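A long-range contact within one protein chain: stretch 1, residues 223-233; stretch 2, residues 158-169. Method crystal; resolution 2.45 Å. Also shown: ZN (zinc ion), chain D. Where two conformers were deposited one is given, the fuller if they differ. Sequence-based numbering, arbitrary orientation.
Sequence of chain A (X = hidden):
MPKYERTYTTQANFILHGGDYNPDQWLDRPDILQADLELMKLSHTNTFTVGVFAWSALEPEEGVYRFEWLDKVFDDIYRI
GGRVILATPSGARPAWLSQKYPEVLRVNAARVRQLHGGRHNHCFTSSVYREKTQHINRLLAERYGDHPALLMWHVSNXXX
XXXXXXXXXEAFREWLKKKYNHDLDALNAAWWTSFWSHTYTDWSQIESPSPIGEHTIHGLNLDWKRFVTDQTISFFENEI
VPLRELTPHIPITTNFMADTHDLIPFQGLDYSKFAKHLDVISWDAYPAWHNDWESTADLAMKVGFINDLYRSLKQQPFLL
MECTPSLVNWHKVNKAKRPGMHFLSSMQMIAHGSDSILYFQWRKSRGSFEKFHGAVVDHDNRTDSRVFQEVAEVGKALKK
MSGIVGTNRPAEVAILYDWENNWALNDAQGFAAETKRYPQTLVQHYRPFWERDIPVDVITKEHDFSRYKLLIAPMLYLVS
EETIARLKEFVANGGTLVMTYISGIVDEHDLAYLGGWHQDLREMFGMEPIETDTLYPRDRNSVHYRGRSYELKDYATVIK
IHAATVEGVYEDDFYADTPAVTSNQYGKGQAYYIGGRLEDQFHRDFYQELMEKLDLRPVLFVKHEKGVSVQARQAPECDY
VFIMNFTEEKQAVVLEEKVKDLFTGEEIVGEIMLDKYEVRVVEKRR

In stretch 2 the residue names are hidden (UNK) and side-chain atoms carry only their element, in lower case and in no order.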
# COMPACT_ATOMS: atom_id res chain seq x y z
N ASP A 223 10.35 -4.19 -25.56
CA ASP A 223 10.38 -3.33 -26.73
C ASP A 223 9.80 -1.95 -26.45
O ASP A 223 10.28 -0.97 -27.00
CB ASP A 223 9.65 -3.98 -27.92
CG ASP A 223 10.56 -4.89 -28.73
OD1 ASP A 223 11.78 -4.89 -28.47
OD2 ASP A 223 10.06 -5.58 -29.64
N TRP A 224 8.78 -1.86 -25.59
CA TRP A 224 8.25 -0.55 -25.22
C TRP A 224 9.30 0.26 -24.45
O TRP A 224 9.50 1.43 -24.73
CB TRP A 224 6.96 -0.66 -24.39
CG TRP A 224 6.47 0.69 -23.88
CD1 TRP A 224 6.49 1.15 -22.59
CD2 TRP A 224 5.91 1.75 -24.66
NE1 TRP A 224 5.97 2.42 -22.52
CE2 TRP A 224 5.60 2.81 -23.77
CE3 TRP A 224 5.63 1.91 -26.02
CZ2 TRP A 224 5.05 4.01 -24.20
CZ3 TRP A 224 5.07 3.11 -26.44
CH2 TRP A 224 4.79 4.14 -25.54
N LYS A 225 9.99 -0.34 -23.50
CA LYS A 225 11.06 0.40 -22.82
C LYS A 225 12.14 0.86 -23.81
O LYS A 225 12.61 2.01 -23.74
CB LYS A 225 11.66 -0.45 -21.70
CG LYS A 225 10.69 -0.67 -20.54
CD LYS A 225 11.32 -1.47 -19.40
CE LYS A 225 10.38 -1.57 -18.20
NZ LYS A 225 9.43 -2.73 -18.27
N ARG A 226 12.51 -0.02 -24.74
CA ARG A 226 13.50 0.34 -25.76
C ARG A 226 13.01 1.53 -26.59
O ARG A 226 13.76 2.45 -26.88
CB ARG A 226 13.80 -0.84 -26.68
CG ARG A 226 14.58 -1.97 -26.04
CD ARG A 226 14.55 -3.21 -26.93
NE ARG A 226 15.51 -4.22 -26.50
CZ ARG A 226 15.28 -5.53 -26.50
NH1 ARG A 226 14.10 -6.01 -26.90
NH2 ARG A 226 16.22 -6.38 -26.09
N PHE A 227 11.74 1.51 -26.97
CA PHE A 227 11.18 2.59 -27.75
C PHE A 227 11.15 3.87 -26.95
O PHE A 227 11.34 4.94 -27.50
CB PHE A 227 9.77 2.28 -28.24
CG PHE A 227 9.02 3.50 -28.71
CD1 PHE A 227 9.25 4.04 -29.96
CD2 PHE A 227 8.11 4.13 -27.88
CE1 PHE A 227 8.57 5.17 -30.38
CE2 PHE A 227 7.43 5.25 -28.30
CZ PHE A 227 7.66 5.78 -29.55
N VAL A 228 10.90 3.77 -25.66
CA VAL A 228 10.87 4.95 -24.81
C VAL A 228 12.26 5.59 -24.81
O VAL A 228 12.39 6.83 -24.98
CB VAL A 228 10.43 4.59 -23.37
CG1 VAL A 228 10.73 5.74 -22.41
CG2 VAL A 228 8.95 4.21 -23.36
N THR A 229 13.28 4.76 -24.66
CA THR A 229 14.65 5.26 -24.77
C THR A 229 14.93 5.92 -26.14
O THR A 229 15.37 7.08 -26.20
CB THR A 229 15.68 4.14 -24.55
OG1 THR A 229 15.73 3.84 -23.15
CG2 THR A 229 17.07 4.59 -25.00
N ASP A 230 14.63 5.21 -27.22
CA ASP A 230 14.88 5.72 -28.56
C ASP A 230 14.14 7.03 -28.84
O ASP A 230 14.70 7.95 -29.40
CB ASP A 230 14.50 4.69 -29.61
CG ASP A 230 15.57 3.64 -29.81
OD1 ASP A 230 16.68 3.81 -29.27
OD2 ASP A 230 15.32 2.64 -30.52
N GLN A 231 12.88 7.11 -28.43
CA GLN A 231 12.09 8.28 -28.72
C GLN A 231 12.56 9.47 -27.87
O GLN A 231 12.55 10.62 -28.35
CB GLN A 231 10.60 7.97 -28.49
CG GLN A 231 9.66 9.05 -29.02
CD GLN A 231 9.58 9.16 -30.52
OE1 GLN A 231 10.56 9.01 -31.23
NE2 GLN A 231 8.37 9.43 -31.01
N THR A 232 13.02 9.17 -26.65
CA THR A 232 13.64 10.20 -25.81
C THR A 232 14.92 10.76 -26.48
O THR A 232 15.09 11.98 -26.60
CB THR A 232 13.97 9.64 -24.42
OG1 THR A 232 12.76 9.34 -23.74
CG2 THR A 232 14.75 10.64 -23.59
N ILE A 233 15.79 9.86 -26.93
CA ILE A 233 17.02 10.26 -27.60
C ILE A 233 16.74 11.05 -28.88
O ILE A 233 17.36 12.09 -29.13
CB ILE A 233 17.89 9.06 -27.95
CG1 ILE A 233 18.34 8.36 -26.68
CG2 ILE A 233 19.10 9.49 -28.77
CD1 ILE A 233 19.32 7.19 -26.93
N UNK A 158 17.05 16.05 -16.52
CA UNK A 158 16.68 14.73 -16.01
C UNK A 158 15.59 14.04 -16.85
O UNK A 158 14.52 13.72 -16.33
c UNK A 158 16.22 14.83 -14.55
o UNK A 158 15.82 15.15 -11.72
c UNK A 158 17.35 15.11 -13.57
c UNK A 158 16.98 14.89 -12.11
o UNK A 158 17.88 14.46 -11.35
N UNK A 159 15.88 13.86 -18.14
CA UNK A 159 14.99 13.14 -19.06
C UNK A 159 14.41 11.88 -18.44
O UNK A 159 15.12 11.15 -17.74
c UNK A 159 17.23 14.12 -21.84
c UNK A 159 17.42 15.08 -22.82
c UNK A 159 15.03 15.42 -22.93
c UNK A 159 14.85 14.46 -21.94
o UNK A 159 16.50 16.68 -24.35
c UNK A 159 15.76 12.74 -20.33
c UNK A 159 16.32 15.73 -23.37
c UNK A 159 15.95 13.80 -21.37
N UNK A 160 13.13 11.62 -18.69
CA UNK A 160 12.50 10.48 -18.07
C UNK A 160 11.00 10.48 -18.20
O UNK A 160 10.37 11.54 -18.36
N UNK A 161 10.41 9.29 -18.14
CA UNK A 161 8.98 9.14 -18.27
C UNK A 161 8.57 8.71 -19.67
O UNK A 161 9.38 8.69 -20.60
N UNK A 162 7.30 8.38 -19.82
CA UNK A 162 6.82 7.94 -21.12
C UNK A 162 5.46 8.54 -21.43
O UNK A 162 4.82 9.14 -20.57
o UNK A 162 5.44 3.49 -19.99
c UNK A 162 6.76 6.41 -21.16
c UNK A 162 6.40 4.28 -19.85
c UNK A 162 6.13 5.77 -19.93
o UNK A 162 7.58 3.89 -19.64
N UNK A 163 5.04 8.39 -22.67
CA UNK A 163 3.72 8.85 -23.09
C UNK A 163 3.07 7.78 -23.96
O UNK A 163 3.75 7.12 -24.75
c UNK A 163 3.81 10.19 -23.82
s UNK A 163 2.19 10.84 -24.30
N UNK A 164 1.76 7.63 -23.81
CA UNK A 164 1.00 6.57 -24.45
C UNK A 164 -0.12 7.10 -25.33
O UNK A 164 -1.03 6.36 -25.69
c UNK A 164 2.68 3.34 -21.79
c UNK A 164 0.39 5.64 -23.40
c UNK A 164 1.40 4.97 -22.53
n UNK A 164 1.79 3.66 -22.71
n UNK A 164 2.87 4.38 -21.01
c UNK A 164 2.08 5.42 -21.45
N UNK A 165 -0.06 8.39 -25.67
CA UNK A 165 -1.07 8.99 -26.52
C UNK A 165 -1.06 8.35 -27.91
O UNK A 165 -0.17 7.55 -28.22
c UNK A 165 -0.86 10.50 -26.62
s UNK A 165 0.49 11.02 -27.67
N UNK A 166 -2.02 8.72 -28.75
CA UNK A 166 -2.14 8.06 -30.05
C UNK A 166 -0.98 8.41 -30.98
O UNK A 166 -0.60 7.59 -31.84
c UNK A 166 -4.66 7.73 -29.95
n UNK A 166 -5.83 8.37 -30.02
o UNK A 166 -4.52 6.67 -29.33
c UNK A 166 -3.49 8.38 -30.69
N UNK A 167 -0.37 9.58 -30.78
CA UNK A 167 0.82 9.97 -31.51
C UNK A 167 1.95 9.00 -31.22
O UNK A 167 2.62 8.48 -32.12
c UNK A 167 0.20 12.47 -31.50
c UNK A 167 1.22 11.40 -31.14
c UNK A 167 -0.33 12.25 -32.90
c UNK A 167 0.82 13.85 -31.37
N UNK A 168 2.15 8.76 -29.93
CA UNK A 168 3.14 7.82 -29.45
C UNK A 168 2.83 6.37 -29.84
O UNK A 168 3.75 5.59 -30.07
c UNK A 168 3.28 7.95 -27.93
s UNK A 168 4.08 9.53 -27.39
N UNK A 169 1.55 6.01 -29.91
CA UNK A 169 1.17 4.66 -30.33
C UNK A 169 1.59 4.46 -31.77
O UNK A 169 2.15 3.41 -32.14
o UNK A 169 -0.07 2.40 -28.26
c UNK A 169 -0.34 4.43 -30.19
n UNK A 169 -0.32 3.83 -26.55
c UNK A 169 -0.88 4.58 -28.77
c UNK A 169 -0.39 3.51 -27.84
ZN ZN D . 2.64 11.07 -26.67
O HOH W 1 11.78 9.89 -21.25

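Position 158 carries three side-chain carbons in a row, the third bearing two oxygens, and lies out of reach of the helix 223-233; the terminal carboxylate identifies Glu 158. At position 159 one carbon leads to a six-membered carbon ring with a single oxygen, a phenol, and CB lies 4.0 Å from Thr 232 CG2: this is Tyr 159. Positions 160 and 161 have no side-chain atoms, so both are glycine. At Gly 161 the backbone angles (100/172) would jam a CB against the carbonyl O of Gly 160. Its own carbonyl faces the helix, with O 3.7 Å from Val 228 CG1, and a water donates both to Gly 161 O (2.8 Å) and to Thr 232 OG1 (2.7 Å).

Position 162 again has three carbons ending in two oxygens. CB packs 3.8 Å from Val 228 CG2, and one of the oxygens meets the indole nitrogen of Trp 224. The residue is Glu 162; its OE2 accepts from Trp 224 NE1 at 2.8 Å, with an angle of 162° at the hydrogen.

Position 163 holds one carbon and one sulfur; its CA-to-CB bond points away from stretch 1, and the sulfur binds zinc: Cys 163, with SG 2.4 Å from ZN. Its backbone O approaches the edge of the Trp 224 ring, 3.3 Å from CH2. Position 164 has one carbon and a five-membered ring of three carbons and two nitrogens lying against Trp 224, which makes it His 164. The rings form an offset stack, centroids 4.7 Å apart and planes at 28°, while His 164 NE2 gives a weak hydrogen bond to Glu 162 OE2 (2.9 Å).

Position 165, a carbon and a sulfur out of reach of the helix, is Cys 165, whose SG also lies 2.4 Å from ZN. Position 166 has two carbons, the second with one oxygen and one nitrogen, and touches nothing on stretch 1: Asn 166. Four carbons forked at the second, likewise without contact, make position 167 Leu 167. Position 168, one carbon and one sulfur, is Cys 168; SG is 2.2 Å from ZN, and O lies 3.9 Å from Phe 227 CZ. Cys 168 N donates to Cys 165 SG (3.6 Å), so that Cys 165 caps the N-terminus of the helix. Position 169 has three carbons ending in one oxygen and one nitrogen and makes no close contact with stretch 1. It is Gln 169, whose NE2 donates to His 164 O (2.8 Å).

The contact thus centers on Trp 224, held by Glu 162 and stacked on His 164, with Val 228 and Thr 232 extending the packing along the helix. Zinc ties Cys 163 and Cys 165 of the loop to Cys 168 in the short helix that follows, without touching stretch 1; a fourth ligand comes from elsewhere in the structure.

Stretch 2 158-169: EYGGECHCNLCQ
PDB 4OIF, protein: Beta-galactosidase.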